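PDB 3E1T: halogenase from Chondromyces crocatus, which binds FAD and, as a flavin-dependent halogenase, probably chlorinates an intermediate or product of chondrochloren biosynthesis. Local coordinates for residues Ile46-Leu51 with Ile223-Thr228; Trp90-Thr95 with Pro310-Gly315; Asp217-Tyr222 with Ala364-Asn369. All coordinates share one frame; numbering follows the deposited sequence.

Interaction 1 of 3, residues Ile46-Leu51 with Ile223-Thr228; sequences IGESLL and IPLSDT. With FAD (flavin-adenine dinucleotide), chain C.
Ile223, near the end of strand 218-224, points its CD1 methyl at the loop 46-51 and meets Ser49 CB at 4.0 Å and Glu48 OE2 at 4.1 Å. With CG1 anti to the carbonyl carbon, the extended chi2 of 167° puts CD1 at the loop; a beta-branched, apolar residue suits this buried strand position. The Ser49 it touches belongs to the flavin pocket through its backbone: Ser49 O accepts from FAD N3 at 2.7 Å, nearly straight (167°), while Ser49 N gives a longer bond to FAD O4. Two residues before Ser49, Gly47 brings its CA to 3.3 Å from FAD C4X; a CB here would strike the ribityl O2', and the positive phi also calls for glycine. Past Pro224, Leu225 crosses the Glu48 side chain at about a right angle. One branch, CD1, lies 3.9 Å from Glu48 OE1, and the other, CD2, lies 4.0 Å from Glu48 CB, so the fork spans the length of the glutamate. Beyond it, Ser226 OG accepts from Thr228 N in an ST turn that carries the chain on toward strand 229-237. The contact across the segments is thus purely van der Waals: the buried Glu48 carboxylate finds its hydrogen bonds at Tyr195 OH and Ser231 OG, on strands 189-197 and 229-237, while backbone atoms make the bonds to the flavin.

Interaction 2 of 3, residues Trp90-Thr95 with Pro310-Gly315; sequences WTFGFT and PVFSSG. With FAD (flavin-adenine dinucleotide), chain C.
Phe92 and Phe312 meet through one corner of each ring, CE2 to CE2 at 3.9 Å, and this is the packed point of the contact. The rings are set obliquely, with planes at 49° and centroids 5.7 Å apart, and the two side chains run antiparallel, overlapping only near their ends. Phe92 gets there with CG between its backbone N and carbonyl carbon (chi1 71°), and Phe94 CE1 comes up in plane at the edge of its ring. The loose side faces solvent: both phenylalanines are partly exposed, no hydrogen bond joins the segments, and Thr91, the residue before Phe92 on strand 90-93, is exposed and does not touch the loop.

Phe312 has further aromatic neighbours: its ring meets Phe365 edge-to-face and also Phe81 and Phe361, so a large flat residue suits a place with aromatic partners from both sheet and helix. The backbone that presents it is a type II beta turn, closed by Ser313 N to Pro310 O at 3.1 Å, with Phe312 at the third position, where phi is positive. The turn leads into helix 315-333, consistent with the loop and helix start that border the isoalloxazine in flavin-dependent halogenases and related monooxygenases.

At the flavin the packing is tight. Pro310, whose compact ring can rest its methylenes on the flavin, lays CB 3.6 Å from FAD C6 and CG 3.7 Å from FAD C7, above the dimethylbenzene part. Ser313 lies over the pyrimidine end, CB 3.7 Å from FAD N3. Gly315 CA approaches FAD O3' to 3.2 Å, and a side chain there would run into the ribityl C1'.

Interaction 3 of 3, residues Asp217-Tyr222 with Ala364-Asn369; sequences DGWFWY and AFYDMN
Trp219 and Tyr366 join strand 218-224 of the large mixed sheet to the last turns of the long helix 340-368, a sheet-against-helix contact close to the flavin; the Trp219 side chain lies about 7 Å from the FAD. The contact is small and rests on one polar pair. Trp219 NE1 donates to Tyr366 OH at 2.8 Å with an N-H...O angle of 155°, and the hydroxyl sits at the indole edge, tilted only 16° out of its plane. The side chains cross at about a right angle and the ring planes lie at 78°, with the hydroxyl as the nearest part of the tyrosine.

Trp219 is placed by a CG lying between its backbone N and carbonyl carbon (chi1 64°), which carries the indole off the strand toward the helix. Its neighbour Gly218 has backbone angles that would jam a side chain against the preceding carbonyl. A tryptophan suits the position because it is bulky and apolar yet carries a single N-H for a buried hydroxyl; Trp83 meets its ring edge-to-face. Replaced by a phenylalanine, this residue would probably leave Tyr366 OH without its indole donor and open a gap between strand and helix. A tyrosine fits opposite because its hydroxyl has two partners, bonding also to Asp309 OD2, which ties the helix to the loop next to Pro310. Behind the hydroxyl, Tyr366 CZ lies 3.6 Å from Trp219 NE1.

Overall arrangement
From the N terminus, the chain meets residues 46-51 in the loop before helix 52-61, then strand 90-93, then the strand 218-224 region, whose start (217-222) serves interaction 3 and whose end and following turn (223-228) serve interaction 1. Interaction 1 thus closes a loop of 171 residues. Interaction 2 closes the longest, 214 residues, on reaching 310-315, and interaction 3 closes 141 at the end of helix 340-368. All three cross one another; none is nested. Together they tie the flavin-contacting loops 46-51 and 310-315 to the large mixed sheet and the long helix. Leu51 packs on Ser313 between interactions 1 and 2, and Val311 on Tyr366 between 2 and 3.

Interaction 1 of 3, residues Ile46-Leu51 with Ile223-Thr228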
loop_
_atom_site.group_PDB
_atom_site.type_symbol
_atom_site.label_atom_id
_atom_site.label_comp_id
_atom_site.label_asym_id
_atom_site.label_seq_id
_atom_site.Cartn_x
_atom_site.Cartn_y
_atom_site.Cartn_z
ATOM N N ILE A 46 4.422 -8.383 -4.924
ATOM C CA ILE A 46 4.956 -7.032 -5.154
ATOM C C ILE A 46 4.704 -6.177 -3.905
ATOM O O ILE A 46 3.797 -6.463 -3.147
ATOM C CB ILE A 46 4.334 -6.377 -6.432
ATOM C CG1 ILE A 46 5.104 -5.109 -6.850
ATOM C CG2 ILE A 46 2.842 -6.061 -6.230
ATOM C CD1 ILE A 46 6.581 -5.365 -7.226
ATOM N N GLY A 47 5.509 -5.138 -3.689
ATOM C CA GLY A 47 5.348 -4.272 -2.528
ATOM C C GLY A 47 6.551 -4.330 -1.601
ATOM O O GLY A 47 6.426 -4.716 -0.438
ATOM N N GLU A 48 7.695 -3.870 -2.113
ATOM C CA GLU A 48 9.020 -4.154 -1.553
ATOM C C GLU A 48 9.645 -3.013 -0.747
ATOM O O GLU A 48 10.415 -3.250 0.188
ATOM C CB GLU A 48 9.941 -4.570 -2.700
ATOM C CG GLU A 48 9.502 -5.894 -3.354
ATOM C CD GLU A 48 9.729 -5.950 -4.846
ATOM O OE1 GLU A 48 9.837 -7.073 -5.385
ATOM O OE2 GLU A 48 9.774 -4.889 -5.503
ATOM N N SER A 49 9.288 -1.783 -1.074
ATOM C CA SER A 49 9.865 -0.620 -0.411
ATOM C C SER A 49 9.046 -0.201 0.811
ATOM O O SER A 49 7.860 0.127 0.702
ATOM C CB SER A 49 10.008 0.539 -1.410
ATOM O OG SER A 49 10.985 1.474 -0.972
ATOM N N LEU A 50 9.694 -0.194 1.973
ATOM C CA LEU A 50 9.005 0.017 3.239
ATOM C C LEU A 50 9.251 1.398 3.852
ATOM O O LEU A 50 10.133 2.137 3.418
ATOM C CB LEU A 50 9.379 -1.084 4.245
ATOM C CG LEU A 50 9.173 -2.568 3.888
ATOM C CD1 LEU A 50 9.493 -3.410 5.105
ATOM C CD2 LEU A 50 7.732 -2.843 3.402
ATOM N N LEU A 51 8.450 1.717 4.869
ATOM C CA LEU A 51 8.499 2.980 5.593
ATOM C C LEU A 51 8.951 2.743 7.038
ATOM O O LEU A 51 8.802 1.628 7.563
ATOM C CB LEU A 51 7.117 3.670 5.578
ATOM C CG LEU A 51 6.462 3.975 4.217
ATOM C CD1 LEU A 51 5.219 4.834 4.371
ATOM C CD2 LEU A 51 7.445 4.614 3.220
ATOM N N ILE A 223 14.127 -0.404 -7.308
ATOM C CA ILE A 223 14.316 -0.754 -5.904
ATOM C C ILE A 223 15.406 -1.807 -5.805
ATOM O O ILE A 223 15.256 -2.896 -6.371
ATOM C CB ILE A 223 13.027 -1.318 -5.276
ATOM C CG1 ILE A 223 11.877 -0.305 -5.387
ATOM C CG2 ILE A 223 13.274 -1.740 -3.824
ATOM C CD1 ILE A 223 10.483 -0.884 -5.070
ATOM N N PRO A 224 16.513 -1.485 -5.107
ATOM C CA PRO A 224 17.544 -2.500 -4.888
ATOM C C PRO A 224 17.130 -3.467 -3.779
ATOM O O PRO A 224 16.788 -3.041 -2.662
ATOM C CB PRO A 224 18.771 -1.684 -4.479
ATOM C CG PRO A 224 18.206 -0.420 -3.845
ATOM C CD PRO A 224 16.855 -0.181 -4.499
ATOM N N LEU A 225 17.147 -4.758 -4.100
ATOM C CA LEU A 225 16.774 -5.803 -3.146
ATOM C C LEU A 225 17.990 -6.490 -2.525
ATOM O O LEU A 225 17.945 -6.952 -1.385
ATOM C CB LEU A 225 15.857 -6.814 -3.825
ATOM C CG LEU A 225 14.543 -6.196 -4.325
ATOM C CD1 LEU A 225 13.720 -7.234 -5.034
ATOM C CD2 LEU A 225 13.768 -5.564 -3.154
ATOM N N SER A 226 19.068 -6.557 -3.296
ATOM C CA SER A 226 20.374 -6.971 -2.798
ATOM C C SER A 226 21.450 -6.243 -3.602
ATOM O O SER A 226 21.154 -5.295 -4.355
ATOM C CB SER A 226 20.545 -8.490 -2.899
ATOM O OG SER A 226 20.706 -8.908 -4.242
ATOM N N ASP A 227 22.697 -6.675 -3.443
ATOM C CA ASP A 227 23.792 -6.120 -4.232
ATOM C C ASP A 227 23.579 -6.415 -5.707
ATOM O O ASP A 227 23.917 -5.594 -6.561
ATOM C CB ASP A 227 25.148 -6.658 -3.748
ATOM C CG ASP A 227 25.686 -5.890 -2.549
ATOM O OD1 ASP A 227 25.938 -6.515 -1.496
ATOM O OD2 ASP A 227 25.862 -4.652 -2.655
ATOM N N THR A 228 22.999 -7.580 -5.996
ATOM C CA THR A 228 22.758 -8.010 -7.377
ATOM C C THR A 228 21.331 -7.782 -7.896
ATOM O O THR A 228 21.140 -7.594 -9.087
ATOM C CB THR A 228 23.090 -9.502 -7.560
ATOM O OG1 THR A 228 22.752 -10.208 -6.355
ATOM C CG2 THR A 228 24.572 -9.686 -7.845
HETATM P PA FAD C . -1.340 -9.098 0.386
HETATM O O1A FAD C . 0.121 -8.776 0.563
HETATM O O2A FAD C . -1.816 -9.119 -1.025
HETATM O O5B FAD C . -1.587 -10.556 1.035
HETATM C C5B FAD C . -2.883 -11.133 1.087
HETATM C C4B FAD C . -2.758 -12.646 1.287
HETATM O O4B FAD C . -4.025 -13.271 1.228
HETATM C C3B FAD C . -1.912 -13.279 0.187
HETATM O O3B FAD C . -0.868 -13.998 0.805
HETATM C C2B FAD C . -2.845 -14.226 -0.538
HETATM O O2B FAD C . -2.180 -15.418 -0.849
HETATM C C1B FAD C . -3.939 -14.462 0.486
HETATM N N9A FAD C . -5.272 -14.765 -0.065
HETATM C C8A FAD C . -5.888 -14.251 -1.178
HETATM N N7A FAD C . -7.117 -14.811 -1.270
HETATM C C5A FAD C . -7.299 -15.660 -0.230
HETATM C C6A FAD C . -8.354 -16.500 0.163
HETATM N N6A FAD C . -9.432 -16.678 -0.611
HETATM N N1A FAD C . -8.214 -17.253 1.304
HETATM C C2A FAD C . -7.056 -17.224 2.039
HETATM N N3A FAD C . -6.023 -16.405 1.635
HETATM C C4A FAD C . -6.144 -15.635 0.530
HETATM N N1 FAD C . 3.646 -1.282 -1.000
HETATM C C2 FAD C . 4.747 -0.882 -0.295
HETATM O O2 FAD C . 4.656 -0.813 0.929
HETATM N N3 FAD C . 5.909 -0.554 -0.971
HETATM C C4 FAD C . 5.974 -0.642 -2.358
HETATM O O4 FAD C . 7.014 -0.372 -2.962
HETATM C C4X FAD C . 4.850 -1.035 -3.072
HETATM N N5 FAD C . 4.874 -1.135 -4.450
HETATM C C5X FAD C . 3.744 -1.539 -5.134
HETATM C C6 FAD C . 3.753 -1.634 -6.530
HETATM C C7 FAD C . 2.598 -2.043 -7.214
HETATM C C7M FAD C . 2.559 -1.925 -8.712
HETATM C C8 FAD C . 1.431 -2.353 -6.507
HETATM C C8M FAD C . 0.115 -2.598 -7.209
HETATM C C9 FAD C . 1.433 -2.267 -5.119
HETATM C C9A FAD C . 2.579 -1.859 -4.426
HETATM N N10 FAD C . 2.553 -1.789 -3.046
HETATM C C10 FAD C . 3.679 -1.369 -2.369
HETATM C "C1'" FAD C . 1.331 -2.243 -2.267
HETATM C "C2'" FAD C . 1.483 -3.617 -1.603
HETATM O "O2'" FAD C . 1.605 -4.583 -2.626
HETATM C "C3'" FAD C . 0.254 -3.952 -0.743
HETATM O "O3'" FAD C . -0.266 -2.790 -0.135
HETATM C "C4'" FAD C . 0.513 -4.936 0.397
HETATM O "O4'" FAD C . 0.955 -6.165 -0.134
HETATM C "C5'" FAD C . -0.783 -5.158 1.177
HETATM O "O5'" FAD C . -0.650 -6.281 2.003
HETATM P P FAD C . -1.925 -7.163 2.424
HETATM O O1P FAD C . -1.585 -7.940 3.678
HETATM O O2P FAD C . -3.114 -6.289 2.668
HETATM O O3P FAD C . -2.262 -8.054 1.154
#

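Interaction 2 of 3, residues Trp90-Thr95 with Pro310-Gly315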
loop_
_atom_site.group_PDB
_atom_site.type_symbol
_atom_site.label_atom_id
_atom_site.label_comp_id
_atom_site.label_asym_id
_atom_site.label_seq_id
_atom_site.Cartn_x
_atom_site.Cartn_y
_atom_site.Cartn_z
ATOM N N TRP A 90 16.405 14.919 -7.442
ATOM C CA TRP A 90 16.464 15.392 -6.068
ATOM C C TRP A 90 16.214 14.245 -5.071
ATOM O O TRP A 90 15.719 13.176 -5.447
ATOM C CB TRP A 90 15.494 16.550 -5.855
ATOM C CG TRP A 90 14.057 16.245 -6.200
ATOM C CD1 TRP A 90 13.456 16.399 -7.417
ATOM C CD2 TRP A 90 13.044 15.752 -5.315
ATOM N NE1 TRP A 90 12.134 16.030 -7.347
ATOM C CE2 TRP A 90 11.855 15.630 -6.066
ATOM C CE3 TRP A 90 13.025 15.403 -3.956
ATOM C CZ2 TRP A 90 10.657 15.170 -5.508
ATOM C CZ3 TRP A 90 11.831 14.941 -3.402
ATOM C CH2 TRP A 90 10.666 14.827 -4.181
ATOM N N THR A 91 16.559 14.472 -3.806
ATOM C CA THR A 91 16.507 13.428 -2.785
ATOM C C THR A 91 15.747 13.898 -1.545
ATOM O O THR A 91 15.664 15.092 -1.264
ATOM C CB THR A 91 17.941 12.960 -2.391
ATOM O OG1 THR A 91 18.631 12.476 -3.549
ATOM C CG2 THR A 91 17.912 11.846 -1.349
ATOM N N PHE A 92 15.175 12.949 -0.813
ATOM C CA PHE A 92 14.612 13.231 0.504
ATOM C C PHE A 92 15.176 12.205 1.472
ATOM O O PHE A 92 15.581 11.114 1.064
ATOM C CB PHE A 92 13.071 13.192 0.477
ATOM C CG PHE A 92 12.495 11.802 0.318
ATOM C CD1 PHE A 92 12.233 11.013 1.427
ATOM C CD2 PHE A 92 12.233 11.282 -0.945
ATOM C CE1 PHE A 92 11.712 9.726 1.281
ATOM C CE2 PHE A 92 11.710 9.993 -1.099
ATOM C CZ PHE A 92 11.451 9.220 0.020
ATOM N N GLY A 93 15.207 12.560 2.747
ATOM C CA GLY A 93 15.622 11.639 3.798
ATOM C C GLY A 93 14.547 11.604 4.863
ATOM O O GLY A 93 13.854 12.597 5.077
ATOM N N PHE A 94 14.390 10.464 5.525
ATOM C CA PHE A 94 13.371 10.341 6.560
ATOM C C PHE A 94 13.705 11.216 7.772
ATOM O O PHE A 94 12.809 11.787 8.397
ATOM C CB PHE A 94 13.156 8.878 6.959
ATOM C CG PHE A 94 12.556 8.027 5.865
ATOM C CD1 PHE A 94 11.334 8.370 5.282
ATOM C CD2 PHE A 94 13.200 6.875 5.430
ATOM C CE1 PHE A 94 10.773 7.581 4.276
ATOM C CE2 PHE A 94 12.647 6.080 4.430
ATOM C CZ PHE A 94 11.430 6.437 3.850
ATOM N N THR A 95 14.996 11.341 8.079
ATOM C CA THR A 95 15.455 12.175 9.196
ATOM C C THR A 95 16.752 12.899 8.862
ATOM O O THR A 95 17.563 12.413 8.065
ATOM C CB THR A 95 15.739 11.339 10.447
ATOM O OG1 THR A 95 16.596 10.252 10.090
ATOM C CG2 THR A 95 14.444 10.808 11.072
ATOM N N PRO A 310 1.532 3.248 -6.081
ATOM C CA PRO A 310 2.861 2.892 -5.564
ATOM C C PRO A 310 3.856 4.025 -5.265
ATOM O O PRO A 310 4.881 3.749 -4.638
ATOM C CB PRO A 310 3.450 1.999 -6.673
ATOM C CG PRO A 310 2.309 1.623 -7.539
ATOM C CD PRO A 310 1.337 2.739 -7.446
ATOM N N VAL A 311 3.605 5.260 -5.704
ATOM C CA VAL A 311 4.604 6.300 -5.446
ATOM C C VAL A 311 4.552 6.683 -3.971
ATOM O O VAL A 311 3.464 6.805 -3.400
ATOM C CB VAL A 311 4.506 7.525 -6.401
ATOM C CG1 VAL A 311 3.190 8.228 -6.287
ATOM C CG2 VAL A 311 5.666 8.499 -6.139
ATOM N N PHE A 312 5.735 6.849 -3.376
ATOM C CA PHE A 312 5.925 7.008 -1.930
ATOM C C PHE A 312 5.626 5.776 -1.047
ATOM O O PHE A 312 5.657 5.865 0.176
ATOM C CB PHE A 312 5.273 8.296 -1.394
ATOM C CG PHE A 312 6.041 9.542 -1.742
ATOM C CD1 PHE A 312 5.553 10.436 -2.685
ATOM C CD2 PHE A 312 7.275 9.799 -1.147
ATOM C CE1 PHE A 312 6.276 11.585 -3.019
ATOM C CE2 PHE A 312 7.996 10.943 -1.463
ATOM C CZ PHE A 312 7.496 11.841 -2.410
ATOM N N SER A 313 5.375 4.624 -1.679
ATOM C CA SER A 313 5.454 3.324 -0.997
ATOM C C SER A 313 4.646 3.228 0.295
ATOM O O SER A 313 5.208 2.961 1.362
ATOM C CB SER A 313 6.912 2.998 -0.684
ATOM O OG SER A 313 7.689 2.885 -1.861
ATOM N N SER A 314 3.340 3.451 0.213
ATOM C CA SER A 314 2.521 3.467 1.420
ATOM C C SER A 314 1.710 2.204 1.685
ATOM O O SER A 314 1.066 2.117 2.720
ATOM C CB SER A 314 1.583 4.665 1.398
ATOM O OG SER A 314 0.600 4.513 0.394
ATOM N N GLY A 315 1.746 1.245 0.757
ATOM C CA GLY A 315 0.864 0.077 0.799
ATOM C C GLY A 315 1.028 -0.772 2.049
ATOM O O GLY A 315 0.051 -1.032 2.769
HETATM P PA FAD C . -1.340 -9.098 0.386
HETATM O O1A FAD C . 0.121 -8.776 0.563
HETATM O O2A FAD C . -1.816 -9.119 -1.025
HETATM O O5B FAD C . -1.587 -10.556 1.035
HETATM C C5B FAD C . -2.883 -11.133 1.087
HETATM C C4B FAD C . -2.758 -12.646 1.287
HETATM O O4B FAD C . -4.025 -13.271 1.228
HETATM C C3B FAD C . -1.912 -13.279 0.187
HETATM O O3B FAD C . -0.868 -13.998 0.805
HETATM C C2B FAD C . -2.845 -14.226 -0.538
HETATM O O2B FAD C . -2.180 -15.418 -0.849
HETATM C C1B FAD C . -3.939 -14.462 0.486
HETATM N N9A FAD C . -5.272 -14.765 -0.065
HETATM C C8A FAD C . -5.888 -14.251 -1.178
HETATM N N7A FAD C . -7.117 -14.811 -1.270
HETATM C C5A FAD C . -7.299 -15.660 -0.230
HETATM C C6A FAD C . -8.354 -16.500 0.163
HETATM N N6A FAD C . -9.432 -16.678 -0.611
HETATM N N1A FAD C . -8.214 -17.253 1.304
HETATM C C2A FAD C . -7.056 -17.224 2.039
HETATM N N3A FAD C . -6.023 -16.405 1.635
HETATM C C4A FAD C . -6.144 -15.635 0.530
HETATM N N1 FAD C . 3.646 -1.282 -1.000
HETATM C C2 FAD C . 4.747 -0.882 -0.295
HETATM O O2 FAD C . 4.656 -0.813 0.929
HETATM N N3 FAD C . 5.909 -0.554 -0.971
HETATM C C4 FAD C . 5.974 -0.642 -2.358
HETATM O O4 FAD C . 7.014 -0.372 -2.962
HETATM C C4X FAD C . 4.850 -1.035 -3.072
HETATM N N5 FAD C . 4.874 -1.135 -4.450
HETATM C C5X FAD C . 3.744 -1.539 -5.134
HETATM C C6 FAD C . 3.753 -1.634 -6.530
HETATM C C7 FAD C . 2.598 -2.043 -7.214
HETATM C C7M FAD C . 2.559 -1.925 -8.712
HETATM C C8 FAD C . 1.431 -2.353 -6.507
HETATM C C8M FAD C . 0.115 -2.598 -7.209
HETATM C C9 FAD C . 1.433 -2.267 -5.119
HETATM C C9A FAD C . 2.579 -1.859 -4.426
HETATM N N10 FAD C . 2.553 -1.789 -3.046
HETATM C C10 FAD C . 3.679 -1.369 -2.369
HETATM C "C1'" FAD C . 1.331 -2.243 -2.267
HETATM C "C2'" FAD C . 1.483 -3.617 -1.603
HETATM O "O2'" FAD C . 1.605 -4.583 -2.626
HETATM C "C3'" FAD C . 0.254 -3.952 -0.743
HETATM O "O3'" FAD C . -0.266 -2.790 -0.135
HETATM C "C4'" FAD C . 0.513 -4.936 0.397
HETATM O "O4'" FAD C . 0.955 -6.165 -0.134
HETATM C "C5'" FAD C . -0.783 -5.158 1.177
HETATM O "O5'" FAD C . -0.650 -6.281 2.003
HETATM P P FAD C . -1.925 -7.163 2.424
HETATM O O1P FAD C . -1.585 -7.940 3.678
HETATM O O2P FAD C . -3.114 -6.289 2.668
HETATM O O3P FAD C . -2.262 -8.054 1.154
#

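Interaction 3 of 3, residues Asp217-Tyr222 with Ala364-Asn369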
loop_
_atom_site.group_PDB
_atom_site.type_symbol
_atom_site.label_atom_id
_atom_site.label_comp_id
_atom_site.label_asym_id
_atom_site.label_seq_id
_atom_site.Cartn_x
_atom_site.Cartn_y
_atom_site.Cartn_z
ATOM N N ASP A 217 5.680 8.653 -20.787
ATOM C CA ASP A 217 4.478 7.805 -20.714
ATOM C C ASP A 217 4.133 7.338 -19.287
ATOM O O ASP A 217 3.245 6.496 -19.097
ATOM C CB ASP A 217 4.612 6.605 -21.661
ATOM C CG ASP A 217 4.349 6.967 -23.126
ATOM O OD1 ASP A 217 4.036 8.133 -23.428
ATOM O OD2 ASP A 217 4.428 6.066 -23.977
ATOM N N GLY A 218 4.813 7.888 -18.290
ATOM C CA GLY A 218 4.571 7.490 -16.899
ATOM C C GLY A 218 5.804 7.612 -16.055
ATOM O O GLY A 218 6.553 8.579 -16.188
ATOM N N TRP A 219 6.026 6.639 -15.180
ATOM C CA TRP A 219 7.196 6.670 -14.313
ATOM C C TRP A 219 7.677 5.280 -13.936
ATOM O O TRP A 219 6.922 4.314 -14.006
ATOM C CB TRP A 219 6.958 7.539 -13.058
ATOM C CG TRP A 219 5.876 7.038 -12.127
ATOM C CD1 TRP A 219 4.534 7.254 -12.243
ATOM C CD2 TRP A 219 6.055 6.266 -10.928
ATOM N NE1 TRP A 219 3.863 6.654 -11.198
ATOM C CE2 TRP A 219 4.771 6.037 -10.382
ATOM C CE3 TRP A 219 7.171 5.729 -10.279
ATOM C CZ2 TRP A 219 4.571 5.291 -9.215
ATOM C CZ3 TRP A 219 6.977 4.994 -9.110
ATOM C CH2 TRP A 219 5.683 4.782 -8.590
ATOM N N PHE A 220 8.948 5.198 -13.551
ATOM C CA PHE A 220 9.583 3.947 -13.156
ATOM C C PHE A 220 9.887 3.942 -11.668
ATOM O O PHE A 220 10.219 4.983 -11.093
ATOM C CB PHE A 220 10.913 3.780 -13.901
ATOM C CG PHE A 220 10.816 3.019 -15.179
ATOM C CD1 PHE A 220 10.857 1.627 -15.175
ATOM C CD2 PHE A 220 10.730 3.690 -16.392
ATOM C CE1 PHE A 220 10.780 0.907 -16.367
ATOM C CE2 PHE A 220 10.652 2.995 -17.592
ATOM C CZ PHE A 220 10.685 1.597 -17.589
ATOM N N TRP A 221 9.774 2.778 -11.040
ATOM C CA TRP A 221 10.465 2.549 -9.774
ATOM C C TRP A 221 11.676 1.655 -10.002
ATOM O O TRP A 221 11.716 0.880 -10.967
ATOM C CB TRP A 221 9.543 1.975 -8.688
ATOM C CG TRP A 221 9.235 0.493 -8.799
ATOM C CD1 TRP A 221 10.056 -0.546 -8.458
ATOM C CD2 TRP A 221 7.998 -0.102 -9.232
ATOM N NE1 TRP A 221 9.424 -1.753 -8.682
ATOM C CE2 TRP A 221 8.156 -1.507 -9.144
ATOM C CE3 TRP A 221 6.781 0.416 -9.706
ATOM C CZ2 TRP A 221 7.140 -2.400 -9.501
ATOM C CZ3 TRP A 221 5.762 -0.472 -10.049
ATOM C CH2 TRP A 221 5.955 -1.873 -9.954
ATOM N N TYR A 222 12.654 1.771 -9.107
ATOM C CA TYR A 222 13.945 1.075 -9.211
ATOM C C TYR A 222 14.381 0.809 -7.779
ATOM O O TYR A 222 14.884 1.700 -7.104
ATOM C CB TYR A 222 14.978 1.959 -9.922
ATOM C CG TYR A 222 16.314 1.286 -10.247
ATOM C CD1 TYR A 222 16.513 0.658 -11.473
ATOM C CD2 TYR A 222 17.383 1.312 -9.344
ATOM C CE1 TYR A 222 17.733 0.054 -11.794
ATOM C CE2 TYR A 222 18.635 0.705 -9.663
ATOM C CZ TYR A 222 18.789 0.079 -10.886
ATOM O OH TYR A 222 19.988 -0.523 -11.242
ATOM N N ALA A 364 -1.568 15.745 -5.596
ATOM C CA ALA A 364 -0.713 16.938 -5.740
ATOM C C ALA A 364 0.700 16.608 -6.263
ATOM O O ALA A 364 1.261 17.376 -7.051
ATOM C CB ALA A 364 -0.652 17.752 -4.426
ATOM N N PHE A 365 1.255 15.459 -5.852
ATOM C CA PHE A 365 2.579 15.031 -6.307
ATOM C C PHE A 365 2.606 14.670 -7.793
ATOM O O PHE A 365 3.543 15.048 -8.509
ATOM C CB PHE A 365 3.122 13.867 -5.466
ATOM C CG PHE A 365 4.588 13.615 -5.665
ATOM C CD1 PHE A 365 5.538 14.513 -5.171
ATOM C CD2 PHE A 365 5.030 12.500 -6.352
ATOM C CE1 PHE A 365 6.897 14.286 -5.358
ATOM C CE2 PHE A 365 6.390 12.272 -6.531
ATOM C CZ PHE A 365 7.319 13.173 -6.035
ATOM N N TYR A 366 1.600 13.922 -8.250
ATOM C CA TYR A 366 1.416 13.681 -9.682
ATOM C C TYR A 366 1.258 15.001 -10.471
ATOM O O TYR A 366 1.843 15.159 -11.541
ATOM C CB TYR A 366 0.195 12.796 -9.920
ATOM C CG TYR A 366 0.492 11.312 -9.991
ATOM C CD1 TYR A 366 0.715 10.568 -8.841
ATOM C CD2 TYR A 366 0.549 10.655 -11.222
ATOM C CE1 TYR A 366 0.984 9.176 -8.916
ATOM C CE2 TYR A 366 0.799 9.294 -11.302
ATOM C CZ TYR A 366 1.010 8.559 -10.137
ATOM O OH TYR A 366 1.282 7.212 -10.227
ATOM N N ASP A 367 0.463 15.921 -9.924
ATOM C CA ASP A 367 0.234 17.258 -10.497
ATOM C C ASP A 367 1.518 18.077 -10.663
ATOM O O ASP A 367 1.622 18.856 -11.592
ATOM C CB ASP A 367 -0.788 18.043 -9.657
ATOM C CG ASP A 367 -1.058 19.465 -10.203
ATOM O OD1 ASP A 367 -2.028 19.658 -10.973
ATOM O OD2 ASP A 367 -0.296 20.391 -9.852
ATOM N N MET A 368 2.493 17.892 -9.782
ATOM C CA MET A 368 3.700 18.716 -9.817
ATOM C C MET A 368 4.689 18.348 -10.925
ATOM O O MET A 368 5.540 19.165 -11.276
ATOM C CB MET A 368 4.401 18.751 -8.454
ATOM C CG MET A 368 5.267 17.547 -8.166
ATOM S SD MET A 368 6.960 17.990 -7.717
ATOM C CE MET A 368 6.691 18.636 -6.057
ATOM N N ASN A 369 4.596 17.138 -11.481
ATOM C CA ASN A 369 5.455 16.812 -12.617
ATOM C C ASN A 369 5.103 17.641 -13.861
ATOM O O ASN A 369 3.964 17.640 -14.329
ATOM C CB ASN A 369 5.444 15.321 -12.943
ATOM C CG ASN A 369 6.567 14.928 -13.877
ATOM O OD1 ASN A 369 7.735 15.071 -13.547
ATOM N ND2 ASN A 369 6.214 14.428 -15.051
#